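Local coordinates for ABC transporter substrate-binding protein (PDB 3UN6) that probably serves as the ligand-binding component of an ABC-type import system and binds zinc, although its transported substrate is not established, at residues Leu156-Lys161 with Val298-Leu303; Asp235-Phe240 with Pro315-Glu320; Glu193-Leu198 with Phe265-Asp270. All coordinates share one frame; numbering follows the deposited sequence. Where two conformers were deposited one is given.

How the contacts relate
The three contacts lie far apart around a protein of the periplasmic-binding-protein type, which is built on two sheets. Contact 1 is at the surface, where helix 148-159 faces the end of helix 288-300. Contact 2 joins helices 234-250 and 316-320. Its centre is about 35 Å from that of contact 1 and about 31 Å from that of contact 3. Contact 3 lies closest to the metal: the Phe195 side chain is about 6 Å from a bound zinc ion, and that of Pro194 about 8 Å from that of His46, which with Cys220 and Cys221 forms a zinc site. Contacts 1 and 3 are centred about 29 Å apart. None touch. In sequence, contact 2 interleaves with both others.

Contact 1: Leu156-Lys161 with Val298-Leu303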
loop_
_atom_site.group_PDB
_atom_site.type_symbol
_atom_site.label_atom_id
_atom_site.label_comp_id
_atom_site.label_asym_id
_atom_site.label_seq_id
_atom_site.Cartn_x
_atom_site.Cartn_y
_atom_site.Cartn_z
ATOM N N LEU A 156 4.493 -15.080 -8.997
ATOM C CA LEU A 156 5.176 -16.139 -8.275
ATOM C C LEU A 156 4.663 -17.471 -8.793
ATOM O O LEU A 156 5.427 -18.400 -8.969
ATOM C CB LEU A 156 4.993 -16.011 -6.740
ATOM C CG LEU A 156 5.503 -17.206 -5.915
ATOM C CD1 LEU A 156 6.986 -17.419 -6.125
ATOM C CD2 LEU A 156 5.213 -17.054 -4.439
ATOM N N ARG A 157 3.369 -17.552 -9.093
ATOM C CA ARG A 157 2.809 -18.787 -9.649
ATOM C C ARG A 157 3.500 -19.165 -10.967
ATOM O O ARG A 157 3.814 -20.339 -11.206
ATOM C CB ARG A 157 1.295 -18.651 -9.893
ATOM C CG ARG A 157 0.673 -19.937 -10.469
ATOM C CD ARG A 157 -0.816 -19.800 -10.829
ATOM N NE ARG A 157 -1.048 -18.639 -11.670
ATOM C CZ ARG A 157 -0.744 -18.570 -12.960
ATOM N NH1 ARG A 157 -0.180 -19.595 -13.594
ATOM N NH2 ARG A 157 -0.975 -17.445 -13.614
ATOM N N LYS A 158 3.717 -18.176 -11.835
ATOM C CA LYS A 158 4.394 -18.421 -13.121
ATOM C C LYS A 158 5.865 -18.769 -12.915
ATOM O O LYS A 158 6.387 -19.642 -13.591
ATOM C CB LYS A 158 4.333 -17.199 -14.027
ATOM C CG LYS A 158 2.956 -16.751 -14.454
ATOM C CD LYS A 158 3.109 -15.427 -15.201
ATOM C CE LYS A 158 1.867 -14.581 -15.152
ATOM N NZ LYS A 158 2.187 -13.267 -15.770
ATOM N N GLN A 159 6.545 -18.078 -11.996
ATOM C CA GLN A 159 7.969 -18.385 -11.739
ATOM C C GLN A 159 8.139 -19.814 -11.220
ATOM O O GLN A 159 9.132 -20.478 -11.527
ATOM C CB GLN A 159 8.594 -17.374 -10.767
ATOM C CG GLN A 159 8.675 -15.968 -11.341
ATOM C CD GLN A 159 9.090 -14.906 -10.315
ATOM O OE1 GLN A 159 9.275 -15.196 -9.124
ATOM N NE2 GLN A 159 9.232 -13.664 -10.783
ATOM N N LEU A 160 7.150 -20.287 -10.451
ATOM C CA LEU A 160 7.137 -21.656 -9.935
ATOM C C LEU A 160 6.562 -22.638 -10.950
ATOM O O LEU A 160 6.431 -23.820 -10.662
ATOM C CB LEU A 160 6.336 -21.745 -8.635
ATOM C CG LEU A 160 6.891 -21.074 -7.381
ATOM C CD1 LEU A 160 5.918 -21.281 -6.223
ATOM C CD2 LEU A 160 8.245 -21.628 -7.012
ATOM N N LYS A 161 6.215 -22.147 -12.136
ATOM C CA LYS A 161 5.669 -22.974 -13.218
ATOM C C LYS A 161 4.401 -23.750 -12.817
ATOM O O LYS A 161 4.196 -24.868 -13.243
ATOM C CB LYS A 161 6.744 -23.923 -13.773
ATOM C CG LYS A 161 7.978 -23.221 -14.320
ATOM C CD LYS A 161 8.934 -24.195 -14.991
ATOM C CE LYS A 161 10.140 -23.481 -15.601
ATOM N NZ LYS A 161 11.095 -24.431 -16.318
ATOM N N VAL A 298 -2.023 -5.164 -15.016
ATOM C CA VAL A 298 -3.492 -5.076 -14.895
ATOM C C VAL A 298 -4.138 -5.473 -16.230
ATOM O O VAL A 298 -5.126 -6.220 -16.265
ATOM C CB VAL A 298 -3.915 -3.626 -14.532
ATOM C CG1 VAL A 298 -5.395 -3.378 -14.829
ATOM C CG2 VAL A 298 -3.529 -3.287 -13.068
ATOM N N LYS A 299 -3.556 -4.999 -17.329
ATOM C CA LYS A 299 -4.067 -5.295 -18.683
ATOM C C LYS A 299 -3.862 -6.787 -18.977
ATOM O O LYS A 299 -4.754 -7.486 -19.479
ATOM C CB LYS A 299 -3.280 -4.485 -19.740
ATOM C CG LYS A 299 -4.096 -3.771 -20.784
ATOM C CD LYS A 299 -5.175 -4.582 -21.396
ATOM C CE LYS A 299 -5.810 -3.789 -22.501
ATOM N NZ LYS A 299 -6.979 -4.476 -23.017
ATOM N N GLN A 300 -2.668 -7.263 -18.660
ATOM C CA GLN A 300 -2.306 -8.650 -18.903
ATOM C C GLN A 300 -3.203 -9.672 -18.171
ATOM O O GLN A 300 -3.452 -10.737 -18.703
ATOM C CB GLN A 300 -0.817 -8.850 -18.622
ATOM C CG GLN A 300 -0.312 -10.247 -18.800
ATOM C CD GLN A 300 1.102 -10.259 -19.360
ATOM O OE1 GLN A 300 2.073 -10.494 -18.628
ATOM N NE2 GLN A 300 1.230 -9.947 -20.670
ATOM N N HIS A 301 -3.698 -9.339 -16.974
ATOM C CA HIS A 301 -4.618 -10.228 -16.244
ATOM C C HIS A 301 -6.097 -9.852 -16.451
ATOM O O HIS A 301 -6.969 -10.342 -15.730
ATOM C CB HIS A 301 -4.285 -10.261 -14.750
ATOM C CG HIS A 301 -2.961 -10.881 -14.447
ATOM N ND1 HIS A 301 -1.819 -10.135 -14.253
ATOM C CD2 HIS A 301 -2.586 -12.176 -14.339
ATOM C CE1 HIS A 301 -0.798 -10.945 -14.028
ATOM N NE2 HIS A 301 -1.238 -12.189 -14.073
ATOM N N HIS A 302 -6.376 -9.019 -17.453
ATOM C CA HIS A 302 -7.729 -8.588 -17.769
ATOM C C HIS A 302 -8.472 -8.012 -16.565
ATOM O O HIS A 302 -9.691 -8.071 -16.517
ATOM C CB HIS A 302 -8.543 -9.756 -18.327
ATOM C CG HIS A 302 -7.976 -10.355 -19.571
ATOM N ND1 HIS A 302 -8.317 -9.907 -20.830
ATOM C CD2 HIS A 302 -7.106 -11.375 -19.757
ATOM C CE1 HIS A 302 -7.682 -10.626 -21.737
ATOM N NE2 HIS A 302 -6.938 -11.521 -21.112
ATOM N N LEU A 303 -7.764 -7.436 -15.599
ATOM C CA LEU A 303 -8.455 -6.900 -14.425
ATOM C C LEU A 303 -9.494 -5.829 -14.808
ATOM O O LEU A 303 -10.665 -5.920 -14.430
ATOM C CB LEU A 303 -7.465 -6.376 -13.383
ATOM C CG LEU A 303 -6.560 -7.423 -12.728
ATOM C CD1 LEU A 303 -5.735 -6.762 -11.625
ATOM C CD2 LEU A 303 -7.349 -8.573 -12.155
#
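Lys158 sets CG beside its own backbone N (chi1 -63°) and then runs extended, which carries its ammonium group to the ring of His301. His301 also has CG beside its backbone N (chi1 -66°), and its ring comes to meet the lysine from the opposite direction. Lys158 NZ lies 4.0 Å from His301 NE2 and approaches the ring obliquely. Gln300 OE1 stands 4.0 Å from Lys158 NZ. Neither approach is a hydrogen bond. His301 ND1 donates to Leu297 O one turn back, which fixes the ring. NE2 is buried by the contact and has no partner. Arg157 NH2 is 5.3 Å from His301 NE2, but its salt bridge is to Glu154. Two cationic groups near NE2 would probably disfavour a second proton on this ring. The backbones stay apart, with 12.6 Å between Lys158 CA and His301 CA. Both helices end here in Schellman motifs, with Lys161 and His302 at positive phi. Helix 148-159 connects the parallel strands 138-142 and 167-171, and His301 also rests on its Leu151 and Glu154. The contact is a loose surface meeting of this crossover helix with the end of helix 288-300.

Contact 2: Asp235-Phe240 with Pro315-Glu320; sequences DVAQAF and PSLYKE
Gln238 NE2 donates to the backbone O of Leu317 at 2.8 Å. The bond is nearly straight, with an N-H...O angle of 163°. The acceptor lies close to the amide plane of Gln238, while the donor is tilted modestly out of the carbonyl plane of Leu317. Gln238 reaches it by setting CG anti to the backbone N (chi1 -176°) and bending at chi2. This turns the amide toward helix 316-320. The bond fixes which way round the amide sits, because NE2 must face the carbonyl.

The amide oxygen packs against Leu317 itself, over both its backbone and its side chain. Gln238 OE1 is 3.6 Å from Leu317 CA and 3.8 Å from Leu317 CG. It also faces Glu320, whose OE1 stands 3.7 Å from Gln238 OE1. Those two side chains cross at about a right angle, with amide and carboxylate planes only slightly turned from each other. Two acceptor oxygens meet there without a bond, and the approach is probably mildly unfavourable if Glu320 is charged.

Beside the polar part is a small apolar one. Leu317 CD2 lies 3.8 Å from Ala237 CB. The alanine's small side chain lets the leucine branch come close to helix 234-250. The short helix axes pass 9.4 Å apart and cross at -57°. The CA atoms of Gln238 and Leu317 are 5.8 Å apart.

Leu317 also packs on Leu230 of helix 227-232 and on Val241, further along helix 234-250. Lys245 of that helix bonds Tyr318 O and makes a cation-pi contact with the Tyr318 ring. Helix 234-250 thus touches strand 36-41 of the five-stranded sheet with Val236 and Phe240, and helix 316-320 with Ala237 and Gln238.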
loop_
_atom_site.group_PDB
_atom_site.type_symbol
_atom_site.label_atom_id
_atom_site.label_comp_id
_atom_site.label_asym_id
_atom_site.label_seq_id
_atom_site.Cartn_x
_atom_site.Cartn_y
_atom_site.Cartn_z
ATOM N N ASP A 235 -3.047 25.844 -2.924
ATOM C CA ASP A 235 -2.002 26.271 -1.995
ATOM C C ASP A 235 -1.906 25.290 -0.820
ATOM O O ASP A 235 -0.818 24.914 -0.401
ATOM C CB ASP A 235 -2.257 27.701 -1.488
ATOM C CG ASP A 235 -3.597 27.851 -0.776
ATOM O OD1 ASP A 235 -4.517 27.028 -1.008
ATOM O OD2 ASP A 235 -3.735 28.814 0.015
ATOM N N VAL A 236 -3.058 24.870 -0.306
ATOM C CA VAL A 236 -3.113 23.928 0.805
ATOM C C VAL A 236 -2.631 22.546 0.339
ATOM O O VAL A 236 -1.879 21.880 1.050
ATOM C CB VAL A 236 -4.527 23.902 1.417
ATOM C CG1 VAL A 236 -4.664 22.800 2.429
ATOM C CG2 VAL A 236 -4.825 25.287 2.053
ATOM N N ALA A 237 -3.052 22.144 -0.859
ATOM C CA ALA A 237 -2.658 20.857 -1.437
ATOM C C ALA A 237 -1.143 20.835 -1.627
ATOM O O ALA A 237 -0.483 19.865 -1.291
ATOM C CB ALA A 237 -3.352 20.638 -2.762
ATOM N N GLN A 238 -0.596 21.919 -2.157
ATOM C CA GLN A 238 0.845 22.015 -2.365
ATOM C C GLN A 238 1.603 21.973 -1.035
ATOM O O GLN A 238 2.613 21.319 -0.944
ATOM C CB GLN A 238 1.198 23.298 -3.136
ATOM C CG GLN A 238 2.683 23.415 -3.477
ATOM C CD GLN A 238 3.143 22.333 -4.455
ATOM O OE1 GLN A 238 2.732 22.323 -5.624
ATOM N NE2 GLN A 238 4.027 21.439 -3.990
ATOM N N ALA A 239 1.127 22.687 -0.022
ATOM C CA ALA A 239 1.788 22.690 1.299
ATOM C C ALA A 239 1.791 21.265 1.866
ATOM O O ALA A 239 2.810 20.765 2.333
ATOM C CB ALA A 239 1.089 23.658 2.262
ATOM N N PHE A 240 0.658 20.591 1.758
ATOM C CA PHE A 240 0.560 19.212 2.246
ATOM C C PHE A 240 1.540 18.230 1.534
ATOM O O PHE A 240 2.289 17.499 2.187
ATOM C CB PHE A 240 -0.902 18.747 2.179
ATOM C CG PHE A 240 -1.072 17.304 2.440
ATOM C CD1 PHE A 240 -0.601 16.750 3.622
ATOM C CD2 PHE A 240 -1.690 16.490 1.515
ATOM C CE1 PHE A 240 -0.728 15.414 3.884
ATOM C CE2 PHE A 240 -1.835 15.144 1.766
ATOM C CZ PHE A 240 -1.341 14.604 2.976
ATOM N N PRO A 315 1.626 14.557 -11.261
ATOM C CA PRO A 315 2.946 14.594 -10.658
ATOM C C PRO A 315 3.507 15.999 -10.414
ATOM O O PRO A 315 4.621 16.119 -9.890
ATOM C CB PRO A 315 3.792 13.894 -11.710
ATOM C CG PRO A 315 3.197 14.390 -12.992
ATOM C CD PRO A 315 1.717 14.557 -12.731
ATOM N N SER A 316 2.768 17.050 -10.765
ATOM C CA SER A 316 3.307 18.422 -10.577
ATOM C C SER A 316 3.541 18.840 -9.116
ATOM O O SER A 316 4.543 19.487 -8.799
ATOM C CB SER A 316 2.421 19.471 -11.280
ATOM O OG SER A 316 1.093 19.458 -10.755
ATOM N N LEU A 317 2.619 18.491 -8.227
ATOM C CA LEU A 317 2.728 18.890 -6.813
ATOM C C LEU A 317 3.983 18.345 -6.151
ATOM O O LEU A 317 4.678 19.077 -5.445
ATOM C CB LEU A 317 1.468 18.502 -6.004
ATOM C CG LEU A 317 0.249 19.469 -6.021
ATOM C CD1 LEU A 317 -0.337 19.649 -7.404
ATOM C CD2 LEU A 317 -0.840 19.000 -5.046
ATOM N N TYR A 318 4.291 17.078 -6.401
ATOM C CA TYR A 318 5.458 16.466 -5.800
ATOM C C TYR A 318 6.740 16.965 -6.457
ATOM O O TYR A 318 7.732 17.188 -5.775
ATOM C CB TYR A 318 5.368 14.935 -5.865
ATOM C CG TYR A 318 6.447 14.250 -5.078
ATOM C CD1 TYR A 318 6.267 13.963 -3.723
ATOM C CD2 TYR A 318 7.647 13.910 -5.667
ATOM C CE1 TYR A 318 7.244 13.353 -2.994
ATOM C CE2 TYR A 318 8.651 13.283 -4.929
ATOM C CZ TYR A 318 8.442 13.011 -3.600
ATOM O OH TYR A 318 9.425 12.409 -2.840
ATOM N N LYS A 319 6.718 17.148 -7.775
ATOM C CA LYS A 319 7.895 17.639 -8.485
ATOM C C LYS A 319 8.237 19.067 -8.068
ATOM O O LYS A 319 9.394 19.378 -7.830
ATOM C CB LYS A 319 7.675 17.579 -10.002
ATOM C CG LYS A 319 8.707 18.356 -10.787
ATOM C CD LYS A 319 8.402 18.340 -12.252
ATOM C CE LYS A 319 9.424 19.162 -13.031
ATOM N NZ LYS A 319 9.178 19.094 -14.504
ATOM N N GLU A 320 7.234 19.931 -7.964
ATOM C CA GLU A 320 7.469 21.332 -7.583
ATOM C C GLU A 320 7.849 21.489 -6.115
ATOM O O GLU A 320 8.510 22.452 -5.761
ATOM C CB GLU A 320 6.246 22.195 -7.855
ATOM C CG GLU A 320 5.854 22.286 -9.310
ATOM C CD GLU A 320 4.580 23.095 -9.499
ATOM O OE1 GLU A 320 4.243 23.903 -8.594
ATOM O OE2 GLU A 320 3.922 22.919 -10.548
#

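Contact 3: Glu193-Leu198 with Phe265-Asp270. With PO4 (phosphate ion), chain D.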
loop_
_atom_site.group_PDB
_atom_site.type_symbol
_atom_site.label_atom_id
_atom_site.label_comp_id
_atom_site.label_asym_id
_atom_site.label_seq_id
_atom_site.Cartn_x
_atom_site.Cartn_y
_atom_site.Cartn_z
ATOM N N GLU A 193 3.424 -5.218 5.132
ATOM C CA GLU A 193 3.799 -5.365 6.527
ATOM C C GLU A 193 2.970 -4.314 7.265
ATOM O O GLU A 193 2.536 -3.336 6.655
ATOM C CB GLU A 193 5.285 -5.168 6.714
ATOM C CG GLU A 193 6.130 -6.308 6.132
ATOM C CD GLU A 193 5.974 -7.659 6.872
ATOM O OE1 GLU A 193 4.906 -7.935 7.459
ATOM O OE2 GLU A 193 6.932 -8.471 6.831
ATOM N N PRO A 194 2.742 -4.507 8.573
ATOM C CA PRO A 194 3.262 -5.537 9.429
ATOM C C PRO A 194 2.462 -6.834 9.497
ATOM O O PRO A 194 2.745 -7.647 10.354
ATOM C CB PRO A 194 3.225 -4.856 10.789
ATOM C CG PRO A 194 1.974 -4.040 10.725
ATOM C CD PRO A 194 1.794 -3.649 9.298
ATOM N N PHE A 195 1.535 -7.058 8.571
ATOM C CA PHE A 195 0.674 -8.236 8.668
ATOM C C PHE A 195 1.325 -9.573 8.335
ATOM O O PHE A 195 0.769 -10.617 8.646
ATOM C CB PHE A 195 -0.690 -7.967 8.013
ATOM C CG PHE A 195 -1.447 -6.905 8.748
ATOM C CD1 PHE A 195 -2.041 -7.204 9.986
ATOM C CD2 PHE A 195 -1.427 -5.593 8.314
ATOM C CE1 PHE A 195 -2.686 -6.224 10.736
ATOM C CE2 PHE A 195 -2.087 -4.580 9.058
ATOM C CZ PHE A 195 -2.707 -4.911 10.285
ATOM N N GLY A 196 2.532 -9.545 7.774
ATOM C CA GLY A 196 3.284 -10.777 7.550
ATOM C C GLY A 196 4.038 -11.098 8.828
ATOM O O GLY A 196 3.943 -12.211 9.370
ATOM N N ALA A 197 4.775 -10.105 9.327
ATOM C CA ALA A 197 5.522 -10.266 10.549
ATOM C C ALA A 197 4.559 -10.703 11.659
ATOM O O ALA A 197 4.900 -11.554 12.474
ATOM C CB ALA A 197 6.225 -8.973 10.915
ATOM N N LEU A 198 3.347 -10.139 11.676
ATOM C CA LEU A 198 2.364 -10.507 12.699
ATOM C C LEU A 198 1.982 -11.984 12.547
ATOM O O LEU A 198 1.854 -12.690 13.545
ATOM C CB LEU A 198 1.122 -9.615 12.634
ATOM C CG LEU A 198 0.107 -9.812 13.753
ATOM C CD1 LEU A 198 0.722 -9.528 15.123
ATOM C CD2 LEU A 198 -1.146 -8.938 13.525
ATOM N N PHE A 265 0.801 2.574 15.481
ATOM C CA PHE A 265 0.211 1.266 15.227
ATOM C C PHE A 265 0.108 0.329 16.431
ATOM O O PHE A 265 0.978 0.311 17.314
ATOM C CB PHE A 265 0.957 0.554 14.090
ATOM C CG PHE A 265 1.035 1.331 12.813
ATOM C CD1 PHE A 265 0.141 2.361 12.524
ATOM C CD2 PHE A 265 1.923 0.946 11.835
ATOM C CE1 PHE A 265 0.212 3.042 11.330
ATOM C CE2 PHE A 265 1.988 1.621 10.625
ATOM C CZ PHE A 265 1.131 2.664 10.372
ATOM N N LYS A 266 -0.967 -0.464 16.438
ATOM C CA LYS A 266 -1.182 -1.482 17.454
ATOM C C LYS A 266 -0.326 -2.714 17.140
ATOM O O LYS A 266 -0.853 -3.789 16.815
ATOM C CB LYS A 266 -2.670 -1.886 17.562
ATOM C CG LYS A 266 -3.546 -0.841 18.224
ATOM C CD LYS A 266 -4.993 -1.295 18.396
ATOM C CE LYS A 266 -5.698 -1.437 17.044
ATOM N NZ LYS A 266 -7.152 -1.783 17.146
ATOM N N GLN A 267 0.988 -2.542 17.244
ATOM C CA GLN A 267 1.949 -3.607 17.029
ATOM C C GLN A 267 3.119 -3.364 17.963
ATOM O O GLN A 267 3.377 -2.228 18.371
ATOM C CB GLN A 267 2.485 -3.592 15.575
ATOM C CG GLN A 267 1.398 -3.630 14.477
ATOM C CD GLN A 267 0.605 -4.922 14.469
ATOM O OE1 GLN A 267 1.002 -5.905 15.095
ATOM N NE2 GLN A 267 -0.521 -4.931 13.743
ATOM N N SER A 268 3.834 -4.424 18.282
ATOM C CA SER A 268 5.018 -4.300 19.123
ATOM C C SER A 268 6.208 -3.784 18.300
ATOM O O SER A 268 6.192 -3.786 17.057
ATOM C CB SER A 268 5.371 -5.644 19.736
ATOM O OG SER A 268 5.451 -6.626 18.735
ATOM N N ARG A 269 7.275 -3.389 19.005
ATOM C CA ARG A 269 8.461 -2.854 18.371
ATOM C C ARG A 269 9.178 -3.930 17.532
ATOM O O ARG A 269 9.721 -3.640 16.462
ATOM C CB ARG A 269 9.396 -2.262 19.433
ATOM C CG ARG A 269 10.542 -1.492 18.839
ATOM C CD ARG A 269 11.483 -0.883 19.884
ATOM N NE ARG A 269 12.471 -0.086 19.161
ATOM C CZ ARG A 269 12.286 1.164 18.751
ATOM N NH1 ARG A 269 11.156 1.822 19.030
ATOM N NH2 ARG A 269 13.236 1.767 18.058
ATOM N N ASP A 270 9.176 -5.173 17.998
ATOM C CA ASP A 270 9.844 -6.215 17.213
ATOM C C ASP A 270 9.148 -6.450 15.876
ATOM O O ASP A 270 9.820 -6.600 14.878
ATOM C CB ASP A 270 10.006 -7.514 17.989
ATOM C CG ASP A 270 8.694 -8.093 18.451
ATOM O OD1 ASP A 270 8.724 -8.928 19.386
ATOM O OD2 ASP A 270 7.634 -7.721 17.900
HETATM P P PO4 D . -8.861 1.532 18.112
HETATM O O1 PO4 D . -8.095 0.506 18.915
HETATM O O2 PO4 D . -8.009 2.763 17.936
HETATM O O3 PO4 D . -9.188 0.973 16.751
HETATM O O4 PO4 D . -10.115 1.895 18.870
#
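The side-chain amide of Gln267 and the ring of Phe195 stand at 90° to each other. Gln267 NE2 approaches the ring obliquely and comes to 3.9 Å from Phe195 CE1. Pro194 lies over one face of the amide, and its CG is also 3.8 Å from Gln267 CG. Leu198 is placed beyond the amide oxygen: its CD1 is 3.6 Å from Gln267 OE1, and CD2 is a little farther off. Gln267 gets there with CG beside its own backbone N (chi1 -54°) and a bend at chi2. The amide then sits among three residues at the start of helix 195-201.

This helix start is held by Glu193. Its OE1 accepts from two backbone donors, Gly196 N and Ala197 N, the latter at 2.9 Å through the syn lone pair. The two bonds hold the carboxylate against the first turn, and the helix N-terminus would probably favour its charged form. The peptide bond before Pro194 is cis. Phe195 also packs on Ile44, Pro174 and Ala175, and its side chain is about 6 Å from a bound zinc ion.

On the other segment, Ser268 is the N-cap of helix 269-277. Its OG donates to Asp270 OD2 at 2.6 Å, from above the carboxylate plane. Lys201, at the far end of helix 195-201, bonds both atoms and so ties that end to the start of helix 269-277. Lys266 NZ bonds O1 of a phosphate ion, probably from the crystallisation liquor, at 3.0 Å. Lys71 NZ binds the same ion.

No hydrogen bond links the two segments directly. Gln267 meets carbon atoms on the other side, so the direct contact rests on van der Waals packing, while hydrogen bonds within each segment shape its helix start.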